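Local coordinates for 1-carboxybiuret hydrolase subunit AtzE (Pseudomonas sp., PDB 6C62), which hydrolyses 1-carboxybiuret to urea-1,3-dicarboxylate and ammonia, a step in the bacterial breakdown of the herbicide atrazine, at residues 402-407 against 429-434; 358-361 against 366-369; 23-28 against 113-118; 18-23 against 68-73; 128-133 against 377-382. One frame throughout, in Å; residues are numbered along the deposited sequence.

Interaction 1. Residues 402-407 against 429-434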
# COMPACT_ATOMS: atom_id res chain seq x y z
N GLN A 402 -17.83 -1.56 11.01
CA GLN A 402 -16.40 -1.39 10.82
C GLN A 402 -15.64 -2.64 10.34
O GLN A 402 -14.80 -2.53 9.47
CB GLN A 402 -15.77 -0.76 12.09
CG GLN A 402 -14.36 -0.25 11.87
CD GLN A 402 -13.92 0.84 12.83
OE1 GLN A 402 -14.50 0.98 13.90
NE2 GLN A 402 -12.98 1.69 12.43
N PRO A 403 -15.98 -3.83 10.84
CA PRO A 403 -15.27 -5.05 10.31
C PRO A 403 -15.55 -5.32 8.83
O PRO A 403 -14.70 -5.86 8.13
CB PRO A 403 -15.86 -6.19 11.16
CG PRO A 403 -16.46 -5.52 12.41
CD PRO A 403 -16.90 -4.17 11.93
N VAL A 404 -16.71 -4.94 8.35
CA VAL A 404 -17.17 -5.32 7.01
C VAL A 404 -16.59 -4.43 5.89
O VAL A 404 -16.10 -4.92 4.86
CB VAL A 404 -18.72 -5.30 6.95
CG1 VAL A 404 -19.20 -5.68 5.56
CG2 VAL A 404 -19.31 -6.21 8.04
N SER A 405 -16.59 -3.12 6.11
CA SER A 405 -15.95 -2.20 5.19
C SER A 405 -14.42 -2.40 5.09
O SER A 405 -13.83 -2.07 4.09
CB SER A 405 -16.32 -0.75 5.54
OG SER A 405 -16.33 -0.61 6.92
N PHE A 406 -13.80 -2.99 6.11
CA PHE A 406 -12.36 -3.18 6.10
C PHE A 406 -11.93 -4.22 5.03
O PHE A 406 -10.88 -4.09 4.41
CB PHE A 406 -11.90 -3.59 7.48
CG PHE A 406 -10.41 -3.57 7.64
CD1 PHE A 406 -9.68 -2.41 7.31
CD2 PHE A 406 -9.72 -4.69 8.07
CE1 PHE A 406 -8.29 -2.40 7.39
CE2 PHE A 406 -8.34 -4.66 8.13
CZ PHE A 406 -7.63 -3.52 7.86
N ALA A 407 -12.80 -5.22 4.84
CA ALA A 407 -12.68 -6.17 3.76
C ALA A 407 -13.21 -5.63 2.44
O ALA A 407 -12.94 -6.23 1.38
CB ALA A 407 -13.38 -7.46 4.11
N GLN A 429 -27.82 -4.96 7.71
CA GLN A 429 -26.80 -5.10 6.66
C GLN A 429 -27.03 -6.42 5.90
O GLN A 429 -27.08 -7.50 6.52
CB GLN A 429 -25.39 -5.14 7.25
CG GLN A 429 -24.96 -3.90 8.02
CD GLN A 429 -23.50 -3.94 8.42
OE1 GLN A 429 -22.63 -3.56 7.62
NE2 GLN A 429 -23.20 -4.36 9.67
N LEU A 430 -27.14 -6.32 4.59
CA LEU A 430 -27.14 -7.47 3.68
C LEU A 430 -25.79 -7.43 2.95
O LEU A 430 -25.53 -6.54 2.13
CB LEU A 430 -28.30 -7.35 2.72
CG LEU A 430 -29.69 -7.14 3.38
CD1 LEU A 430 -30.72 -6.78 2.35
CD2 LEU A 430 -30.11 -8.36 4.13
N ILE A 431 -24.90 -8.35 3.32
CA ILE A 431 -23.48 -8.29 2.97
C ILE A 431 -23.24 -9.38 1.96
O ILE A 431 -23.65 -10.53 2.18
CB ILE A 431 -22.57 -8.56 4.18
CG1 ILE A 431 -22.97 -7.68 5.36
CG2 ILE A 431 -21.11 -8.34 3.87
CD1 ILE A 431 -22.51 -8.16 6.72
N ALA A 432 -22.55 -9.06 0.89
CA ALA A 432 -22.14 -10.05 -0.11
C ALA A 432 -20.65 -9.96 -0.37
O ALA A 432 -19.95 -9.06 0.12
CB ALA A 432 -22.93 -9.83 -1.40
N ALA A 433 -20.14 -10.91 -1.17
CA ALA A 433 -18.73 -10.94 -1.54
C ALA A 433 -18.38 -9.72 -2.38
O ALA A 433 -19.26 -9.18 -3.04
CB ALA A 433 -18.44 -12.19 -2.36
N PRO A 434 -17.09 -9.31 -2.40
CA PRO A 434 -16.65 -8.31 -3.34
C PRO A 434 -17.18 -8.51 -4.73
O PRO A 434 -17.04 -9.59 -5.28
CB PRO A 434 -15.12 -8.41 -3.30
CG PRO A 434 -14.88 -8.89 -1.89
CD PRO A 434 -15.96 -9.90 -1.66
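Val404 of the short helix 402-407 meets Ile431 of strand 426-432, a helix-on-sheet contact in the amidase fold, whose central element is a large mixed sheet. The main chains stay apart, the CA atoms of Val404 and Ile431 being 8.1 Å from each other, and the two branched side chains span the gap tip to tip. From CB, which points toward the strand, the Val404 side chain forks. Its CG1 stands anti to the backbone N (chi1 179°) and touches CG2 of Ile431 at 3.7 Å. Its CG2, on the N side, reaches CD1 of the same isoleucine at 4.0 Å, so each prong of the valine has its own methyl partner. The contact is wholly buried, and the amide of Gln429 beside it is satisfied by other groups: OE1 accepts from Arg176 NH1, while NE2 donates to the carbonyl oxygens of Pro370 and Leu400. This side chain lies about 11 Å from that of Ser174, which by similarity forms the acyl-ester intermediate. The helix is also held by Tyr353 OH and Arg350 NH2 of helix 340-360, bonded to Pro403 O and Phe406 O. Against Val404, Gln429 offers merely a loose approach, 4.3 Å from its OE1 to the valine CG2.

Interaction 2. Residues 358-361 against 366-369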
# COMPACT_ATOMS: atom_id res chain seq x y z
N ASN A 358 -12.72 -13.54 1.77
CA ASN A 358 -12.99 -14.15 0.45
C ASN A 358 -13.24 -15.67 0.55
O ASN A 358 -14.09 -16.20 -0.18
CB ASN A 358 -11.86 -13.83 -0.56
CG ASN A 358 -11.90 -12.36 -1.02
OD1 ASN A 358 -12.97 -11.80 -1.22
ND2 ASN A 358 -10.74 -11.77 -1.23
N ALA A 359 -12.55 -16.34 1.45
CA ALA A 359 -12.77 -17.77 1.67
C ALA A 359 -14.13 -18.06 2.30
O ALA A 359 -14.82 -19.00 1.87
CB ALA A 359 -11.64 -18.41 2.50
N LEU A 360 -14.55 -17.24 3.26
CA LEU A 360 -15.87 -17.33 3.88
C LEU A 360 -16.96 -17.24 2.81
O LEU A 360 -17.91 -18.03 2.85
CB LEU A 360 -16.12 -16.16 4.85
CG LEU A 360 -17.52 -16.21 5.51
CD1 LEU A 360 -17.66 -17.43 6.35
CD2 LEU A 360 -17.68 -15.02 6.41
N PHE A 361 -16.82 -16.30 1.87
CA PHE A 361 -17.80 -16.17 0.80
C PHE A 361 -17.78 -17.21 -0.32
O PHE A 361 -18.60 -17.16 -1.21
CB PHE A 361 -17.79 -14.77 0.22
CG PHE A 361 -18.53 -13.79 1.05
CD1 PHE A 361 -19.92 -13.80 1.09
CD2 PHE A 361 -17.85 -12.84 1.80
CE1 PHE A 361 -20.63 -12.87 1.86
CE2 PHE A 361 -18.58 -11.93 2.57
CZ PHE A 361 -19.97 -11.96 2.61
N ILE A 366 -25.03 -14.44 0.75
CA ILE A 366 -25.39 -13.24 1.53
C ILE A 366 -25.28 -13.56 3.02
O ILE A 366 -25.66 -14.68 3.45
CB ILE A 366 -26.81 -12.79 1.17
CG1 ILE A 366 -26.88 -12.29 -0.24
CG2 ILE A 366 -27.27 -11.64 2.04
CD1 ILE A 366 -28.18 -12.65 -0.86
N LEU A 367 -24.76 -12.62 3.80
CA LEU A 367 -24.71 -12.73 5.26
C LEU A 367 -25.41 -11.53 5.86
O LEU A 367 -25.28 -10.42 5.34
CB LEU A 367 -23.28 -12.86 5.78
CG LEU A 367 -22.56 -14.14 5.26
CD1 LEU A 367 -21.07 -14.09 5.52
CD2 LEU A 367 -23.13 -15.38 5.95
N ILE A 368 -26.15 -11.75 6.96
CA ILE A 368 -26.97 -10.73 7.57
C ILE A 368 -26.45 -10.33 8.95
O ILE A 368 -26.15 -11.16 9.81
CB ILE A 368 -28.40 -11.26 7.79
CG1 ILE A 368 -28.97 -11.78 6.49
CG2 ILE A 368 -29.29 -10.14 8.32
CD1 ILE A 368 -30.28 -12.52 6.77
N ALA A 369 -26.40 -9.04 9.18
CA ALA A 369 -26.06 -8.48 10.47
C ALA A 369 -26.85 -7.22 10.74
O ALA A 369 -27.39 -6.63 9.82
CB ALA A 369 -24.57 -8.17 10.49
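Leu367 takes up both Leu360 and Phe361, joining the C-terminal part of helix 340-360, with Phe361, to the strand that the chain enters only a few residues later. This is a tight helix-to-strand connection in which the end of the helix packs against a side chain of the strand that follows it. Strand 366-370 belongs to the large mixed sheet of the amidase fold. Along it, Ile366 comes first and points away from the helix end, its side chain lying against Ile257 and Leu255. Leu367 follows and points the other way, toward the helix. Its CD1 is the meeting point: CD2 of Leu360 comes tip to tip against it at 3.6 Å, and CZ of the Phe361 ring approaches from another direction at 3.8 Å. The neighbouring ring atom CE1 adds a contact to Leu367 CG at 4.1 Å. Leu360 gets there because its CG is anti to the backbone N (chi1 179°), which sends the branch out from the helix. Ile368 is on the face of Ile366, against Ile257 and Val428, and Ala369 on that of Leu367, beside Leu260 and Gln429. Strand 257-260 runs parallel on one flank and strand 426-432 antiparallel on the other. Since every touching atom across the contact is carbon, it probably rests on close fit and the exclusion of water: one leucine methyl is shared by two partners, but nothing directional fixes its rotation.

Interaction 3. Residues 23-28 against 113-118; sequences EALATI and VLLGGL
Helix 17-35 lies against one face of the central mixed sheet of the amidase fold, and here Leu115 of strand 113-118 is the residue that meets it, touching Ala24, Leu25 and Ile28. The short segments run nearly parallel, 20° between their directions, with axes 10.4 Å apart at closest approach. Leu115 rises from the strand and puts its CD2 between two helix residues one turn apart: CB of Ala24 at 3.5 Å, tighter than usual for carbon, and CD1 of Ile28 at 3.8 Å. The isoleucine chain slants across the leucine, while Leu25 adds a looser flank, its CD2 4.2 Å from Leu115 CG. The leucine chi1 of -93° lies off the staggered positions, consistent with some strain where CD2 is pressed against Ala24. The small alanine is consistent with so close an approach, and Ala46 of helix 43-58 and Pro70 of strand 70-74 also touch Leu115. Next in the strand comes Gly116, whose backbone angles would drive a CB into the carbonyl O of Leu115. On the helix itself the carbonyl O of Glu23 is doubly gripped: Thr27 N and Thr27 OG1 reach it from opposite faces of its plane, the hydroxyl bond from OG1 to Glu23 O measuring 3.0 Å.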
# COMPACT_ATOMS: atom_id res chain seq x y z
N GLU A 23 -41.11 21.80 -5.91
CA GLU A 23 -41.62 21.10 -4.74
C GLU A 23 -40.52 20.73 -3.73
O GLU A 23 -40.69 20.91 -2.51
CB GLU A 23 -42.40 19.83 -5.10
CG GLU A 23 -43.75 20.05 -5.82
CD GLU A 23 -44.39 18.71 -6.28
OE1 GLU A 23 -44.64 17.88 -5.36
OE2 GLU A 23 -44.62 18.48 -7.52
N ALA A 24 -39.41 20.18 -4.24
CA ALA A 24 -38.32 19.85 -3.36
C ALA A 24 -37.74 21.12 -2.69
O ALA A 24 -37.51 21.12 -1.48
CB ALA A 24 -37.24 19.10 -4.09
N LEU A 25 -37.55 22.18 -3.46
CA LEU A 25 -37.09 23.42 -2.88
C LEU A 25 -38.00 23.95 -1.77
O LEU A 25 -37.52 24.41 -0.72
CB LEU A 25 -36.85 24.48 -3.94
CG LEU A 25 -35.70 24.16 -4.90
CD1 LEU A 25 -35.71 25.15 -6.06
CD2 LEU A 25 -34.36 24.14 -4.18
N ALA A 26 -39.31 23.90 -1.98
CA ALA A 26 -40.25 24.37 -0.99
C ALA A 26 -40.21 23.46 0.27
O ALA A 26 -40.26 23.95 1.39
CB ALA A 26 -41.64 24.41 -1.59
N THR A 27 -40.10 22.15 0.09
CA THR A 27 -39.96 21.25 1.27
C THR A 27 -38.68 21.54 2.07
O THR A 27 -38.69 21.59 3.31
CB THR A 27 -39.97 19.80 0.82
OG1 THR A 27 -41.17 19.57 0.09
CG2 THR A 27 -39.94 18.83 2.03
N ILE A 28 -37.59 21.79 1.37
CA ILE A 28 -36.34 22.12 2.04
C ILE A 28 -36.55 23.43 2.83
O ILE A 28 -36.18 23.51 4.01
CB ILE A 28 -35.18 22.23 1.03
CG1 ILE A 28 -34.87 20.83 0.50
CG2 ILE A 28 -33.94 22.85 1.69
CD1 ILE A 28 -34.06 20.87 -0.80
N VAL A 113 -31.11 16.03 -11.00
CA VAL A 113 -31.11 17.46 -10.70
C VAL A 113 -30.59 17.75 -9.30
O VAL A 113 -31.21 17.35 -8.27
CB VAL A 113 -32.56 18.01 -10.82
CG1 VAL A 113 -32.65 19.46 -10.39
CG2 VAL A 113 -33.04 17.86 -12.27
N LEU A 114 -29.48 18.49 -9.23
CA LEU A 114 -28.77 18.68 -7.98
C LEU A 114 -29.32 19.85 -7.18
O LEU A 114 -29.32 20.99 -7.67
CB LEU A 114 -27.27 18.90 -8.25
CG LEU A 114 -26.42 19.23 -7.02
CD1 LEU A 114 -26.33 18.03 -6.15
CD2 LEU A 114 -25.04 19.62 -7.44
N LEU A 115 -29.72 19.57 -5.94
CA LEU A 115 -30.29 20.57 -5.06
C LEU A 115 -29.31 21.16 -4.06
O LEU A 115 -29.57 22.29 -3.53
CB LEU A 115 -31.49 20.00 -4.32
CG LEU A 115 -32.82 20.27 -5.01
CD1 LEU A 115 -32.90 19.98 -6.49
CD2 LEU A 115 -33.78 19.36 -4.32
N GLY A 116 -28.21 20.44 -3.77
CA GLY A 116 -27.13 21.07 -3.04
C GLY A 116 -26.30 20.13 -2.18
O GLY A 116 -26.22 18.92 -2.47
N GLY A 117 -25.65 20.73 -1.18
CA GLY A 117 -24.64 20.05 -0.35
C GLY A 117 -25.20 19.82 1.05
O GLY A 117 -25.95 20.65 1.58
N LEU A 118 -24.82 18.70 1.65
CA LEU A 118 -25.37 18.21 2.91
C LEU A 118 -24.37 18.14 4.05
O LEU A 118 -23.18 17.81 3.87
CB LEU A 118 -25.98 16.81 2.70
CG LEU A 118 -27.02 16.73 1.61
CD1 LEU A 118 -27.38 15.29 1.40
CD2 LEU A 118 -28.27 17.54 1.94

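Interaction 4. Residues 18-23 against 68-73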
# COMPACT_ATOMS: atom_id res chain seq x y z
N ARG A 18 -39.40 20.88 -13.79
CA ARG A 18 -39.33 22.13 -13.06
C ARG A 18 -40.29 22.13 -11.86
O ARG A 18 -39.92 22.60 -10.78
CB ARG A 18 -39.57 23.33 -13.99
CG ARG A 18 -39.54 24.71 -13.35
CD ARG A 18 -38.15 24.95 -12.77
NE ARG A 18 -38.05 26.24 -12.13
CZ ARG A 18 -37.80 27.40 -12.72
NH1 ARG A 18 -37.77 28.52 -11.98
NH2 ARG A 18 -37.55 27.47 -14.02
N ASP A 19 -41.51 21.63 -12.02
CA ASP A 19 -42.43 21.54 -10.85
C ASP A 19 -41.94 20.60 -9.75
O ASP A 19 -42.13 20.88 -8.56
CB ASP A 19 -43.84 21.05 -11.28
CG ASP A 19 -44.67 22.14 -12.00
OD1 ASP A 19 -44.28 23.32 -12.00
OD2 ASP A 19 -45.74 21.80 -12.55
N VAL A 20 -41.35 19.49 -10.15
CA VAL A 20 -40.75 18.55 -9.21
C VAL A 20 -39.60 19.20 -8.43
O VAL A 20 -39.52 19.06 -7.22
CB VAL A 20 -40.27 17.26 -9.91
CG1 VAL A 20 -39.44 16.40 -8.96
CG2 VAL A 20 -41.49 16.46 -10.35
N CYS A 21 -38.75 19.94 -9.14
CA CYS A 21 -37.69 20.72 -8.52
C CYS A 21 -38.21 21.78 -7.51
O CYS A 21 -37.71 21.89 -6.35
CB CYS A 21 -36.87 21.40 -9.65
SG CYS A 21 -35.63 22.50 -9.04
N GLU A 22 -39.20 22.57 -7.93
CA GLU A 22 -39.79 23.57 -7.05
C GLU A 22 -40.47 22.96 -5.78
O GLU A 22 -40.32 23.51 -4.71
CB GLU A 22 -40.83 24.42 -7.80
CG GLU A 22 -40.30 25.29 -8.93
CD GLU A 22 -39.24 26.29 -8.51
OE1 GLU A 22 -39.23 26.71 -7.33
OE2 GLU A 22 -38.40 26.66 -9.35
N GLU A 23 -41.11 21.80 -5.91
CA GLU A 23 -41.62 21.10 -4.74
C GLU A 23 -40.52 20.73 -3.73
O GLU A 23 -40.69 20.91 -2.51
CB GLU A 23 -42.40 19.83 -5.10
CG GLU A 23 -43.75 20.05 -5.82
CD GLU A 23 -44.39 18.71 -6.28
OE1 GLU A 23 -44.64 17.88 -5.36
OE2 GLU A 23 -44.62 18.48 -7.52
N GLY A 68 -34.93 14.21 -14.25
CA GLY A 68 -35.70 15.10 -13.40
C GLY A 68 -35.66 14.77 -11.92
O GLY A 68 -36.27 15.48 -11.13
N LEU A 69 -34.96 13.72 -11.53
CA LEU A 69 -34.96 13.23 -10.13
C LEU A 69 -34.10 14.15 -9.26
O LEU A 69 -32.93 14.33 -9.53
CB LEU A 69 -34.44 11.80 -10.05
CG LEU A 69 -34.57 11.16 -8.66
CD1 LEU A 69 -36.00 10.72 -8.39
CD2 LEU A 69 -33.69 9.97 -8.49
N PRO A 70 -34.69 14.79 -8.25
CA PRO A 70 -33.82 15.58 -7.36
C PRO A 70 -32.91 14.77 -6.46
O PRO A 70 -33.27 13.66 -6.02
CB PRO A 70 -34.83 16.32 -6.48
CG PRO A 70 -36.12 16.23 -7.19
CD PRO A 70 -36.10 14.93 -7.89
N TYR A 71 -31.73 15.33 -6.17
CA TYR A 71 -30.75 14.68 -5.28
C TYR A 71 -29.89 15.75 -4.63
O TYR A 71 -29.92 16.94 -5.05
CB TYR A 71 -29.91 13.63 -6.00
CG TYR A 71 -28.86 14.16 -6.89
CD1 TYR A 71 -29.19 14.73 -8.13
CD2 TYR A 71 -27.50 14.12 -6.55
CE1 TYR A 71 -28.23 15.18 -8.98
CE2 TYR A 71 -26.52 14.58 -7.42
CZ TYR A 71 -26.87 15.09 -8.63
OH TYR A 71 -25.90 15.64 -9.52
N ALA A 72 -29.27 15.35 -3.55
CA ALA A 72 -28.27 16.19 -2.89
C ALA A 72 -27.09 15.36 -2.47
O ALA A 72 -27.17 14.11 -2.40
CB ALA A 72 -28.89 16.93 -1.73
N VAL A 73 -25.96 16.02 -2.18
CA VAL A 73 -24.70 15.26 -1.89
C VAL A 73 -24.03 15.72 -0.60
O VAL A 73 -24.01 16.91 -0.28
CB VAL A 73 -23.71 15.37 -3.08
CG1 VAL A 73 -24.41 14.83 -4.34
CG2 VAL A 73 -23.24 16.79 -3.31
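Val20 sets one methyl against the ring of Pro70, and its rotamer decides which. With CG1 anti to the backbone N (chi1 170°), that branch is carried toward the strand, where it meets both CG and CD of Pro70 at 3.8 Å. The two side chains cross at about a right angle, so the methyl rests against the CG-CD side of the ring instead of running along it. The same CG1 also lies 4.0 Å from the carbonyl O of Gly68, a plain van der Waals approach. Gly68 has backbone angles at which a CB would press on the carbonyl of the residue before it, a place suited to glycine.

Val20 belongs to helix 17-35, which packs on the central sheet of the amidase fold at the entry to strand 70-74. It is hemmed in besides by Ile6 and Ile10 of helix 3-11, and Pro70 by Leu115 of the adjoining strand.

On another side of the helix, the charged residues show a different kind of order. Arg18 bends at chi2 (62°) and then extends, which lays its guanidinium beside Glu22. NE and NH1 both grip one atom, Glu22 OE2, within the guanidinium plane. The NE bond to OE2 is short at 2.8 Å and nearly straight (169°) and uses the anti lone pair of that oxygen. The NH1 bond to OE2, at 3.3 Å, is longer and meets the oxygen out of the carboxylate plane. OE2 is also met by Arg47 NE, and Arg18 NH2 pairs with Asp51 OD1, both residues of helix 43-58.

Interaction 5. Residues 128-133 against 377-382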
# COMPACT_ATOMS: atom_id res chain seq x y z
N THR A 128 -22.17 10.52 14.22
CA THR A 128 -23.40 11.17 14.75
C THR A 128 -23.83 12.50 14.10
O THR A 128 -24.93 12.96 14.37
CB THR A 128 -23.21 11.42 16.23
OG1 THR A 128 -22.17 12.41 16.43
CG2 THR A 128 -22.86 10.07 16.98
N THR A 129 -23.01 13.08 13.24
CA THR A 129 -23.27 14.38 12.60
C THR A 129 -23.71 15.43 13.63
O THR A 129 -24.75 16.08 13.49
CB THR A 129 -24.28 14.29 11.42
OG1 THR A 129 -23.95 13.15 10.63
CG2 THR A 129 -24.18 15.56 10.52
N GLU A 130 -22.95 15.51 14.70
CA GLU A 130 -23.04 16.55 15.68
C GLU A 130 -21.91 17.53 15.41
O GLU A 130 -20.85 17.48 16.05
CB GLU A 130 -22.98 15.93 17.09
CG GLU A 130 -24.25 15.10 17.39
CD GLU A 130 -24.15 14.34 18.72
OE1 GLU A 130 -23.40 13.29 18.82
OE2 GLU A 130 -24.85 14.80 19.66
N ASN A 131 -22.12 18.39 14.45
CA ASN A 131 -21.08 19.25 13.93
C ASN A 131 -21.09 20.56 14.75
O ASN A 131 -22.12 21.32 14.77
CB ASN A 131 -21.34 19.50 12.44
CG ASN A 131 -20.17 20.25 11.77
OD1 ASN A 131 -19.78 21.38 12.21
ND2 ASN A 131 -19.59 19.65 10.73
N THR A 132 -19.98 20.86 15.41
CA THR A 132 -19.90 22.09 16.22
C THR A 132 -20.02 23.40 15.37
O THR A 132 -20.60 24.36 15.82
CB THR A 132 -18.60 22.11 17.07
OG1 THR A 132 -18.58 20.98 17.92
CG2 THR A 132 -18.43 23.38 17.95
N HIS A 133 -19.51 23.42 14.15
CA HIS A 133 -19.46 24.63 13.38
C HIS A 133 -20.84 24.88 12.73
O HIS A 133 -21.32 26.01 12.75
CB HIS A 133 -18.43 24.56 12.26
CG HIS A 133 -17.12 23.96 12.63
ND1 HIS A 133 -16.34 24.43 13.65
CD2 HIS A 133 -16.43 22.92 12.08
CE1 HIS A 133 -15.23 23.72 13.74
NE2 HIS A 133 -15.26 22.79 12.78
N PRO A 377 -29.63 7.46 19.47
CA PRO A 377 -29.64 8.05 20.78
C PRO A 377 -29.91 9.56 20.74
O PRO A 377 -29.95 10.17 19.62
CB PRO A 377 -28.25 7.75 21.29
CG PRO A 377 -27.41 7.68 20.09
CD PRO A 377 -28.28 6.99 19.09
N ALA A 378 -30.15 10.15 21.91
CA ALA A 378 -30.36 11.60 22.03
C ALA A 378 -29.12 12.36 21.55
O ALA A 378 -28.01 11.95 21.76
CB ALA A 378 -30.66 11.99 23.51
N ILE A 379 -29.35 13.51 20.94
CA ILE A 379 -28.31 14.45 20.66
C ILE A 379 -27.61 14.80 21.98
O ILE A 379 -28.27 15.02 22.95
CB ILE A 379 -28.89 15.70 20.00
CG1 ILE A 379 -29.20 15.39 18.53
CG2 ILE A 379 -27.94 16.92 20.14
CD1 ILE A 379 -30.19 16.33 17.89
N GLY A 380 -26.27 14.81 21.99
CA GLY A 380 -25.51 15.08 23.20
C GLY A 380 -25.14 13.89 24.07
O GLY A 380 -24.59 14.05 25.19
N THR A 381 -25.42 12.67 23.58
CA THR A 381 -25.17 11.43 24.35
C THR A 381 -23.68 11.17 24.32
O THR A 381 -23.06 11.17 23.25
CB THR A 381 -25.94 10.23 23.78
OG1 THR A 381 -27.33 10.49 23.87
CG2 THR A 381 -25.70 8.94 24.57
N GLU A 382 -23.08 10.97 25.51
CA GLU A 382 -21.69 10.62 25.62
C GLU A 382 -21.40 9.12 25.69
O GLU A 382 -20.35 8.68 25.21
CB GLU A 382 -21.08 11.33 26.82
CG GLU A 382 -20.94 12.84 26.58
CD GLU A 382 -19.73 13.17 25.68
OE1 GLU A 382 -18.66 12.54 25.84
OE2 GLU A 382 -19.87 14.02 24.78
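The carboxylate of Glu130, the flat group that carries this contact, is engaged at both its oxygens: OE2 takes the backbone N-H of Gly380 and OE1 the hydroxyl of Thr128. The Gly380 N to Glu130 OE2 bond is 2.7 Å long and fairly straight (163°), with the donor nearly in line with the C-O bond. OE1 accepts from Thr128 OG1 at 2.8 Å through its anti lone pair, and two bonds, one on each oxygen, are likely to restrict rotation of the carboxylate. CG2 of Ile379 lies beside OE2 at 3.8 Å. The glutamate chain is extended beyond CG (chi2 174°), which carries the acid across to the other segment.

The receiving N-H belongs to a type II beta turn from Ala378 to Thr381, in which Gly380 has the glycine-suited third position. Within the turn, Ala378 O accepts from both Thr381 N and Thr381 OG1 on the same face of its plane, the hydroxyl at 2.7 Å from that O. With an alanine in place of Glu130, the Gly380 N-H and the Thr128 hydroxyl would probably lose their acceptor, and the turn one tie to strand 130-131. In the same segment as the glutamate, Asn131 OD1 makes an Asx turn, taking the N-H of His133.

Glu130 lies about 10 Å, side chain to side chain, from Ser150, a charge-relay residue by similarity. The short, weakly bonded strand 130-131 pairs antiparallel with strand 135-139, whose Arg138 touches Ile379, while the turn sits in the loop between strands 366-370 and 383-386, where helix 393-396 meets Thr128, Pro377 and Thr381.

In the fold
Four of the five contacts are buried and apolar, and all four reach the central sheet from helices, or from a helix's end. Interactions 1 and 2 sit side by side, their centres about 8 Å apart, on neighbouring strands 426-432 and 366-370, which bond to each other through Gln429 and Ala369. Interactions 3 and 4 form a second pair, their centres about 6 Å apart, sharing helix 17-35 and adjacent strands 113-118 and 70-74. The two pairs lie on opposite sides of the chain's centre. Interaction 5 alone is a surface contact: it spans 243 intervening residues, encloses interaction 2 in its loop, and replaces methyl packing with a carboxylate gripping a turn.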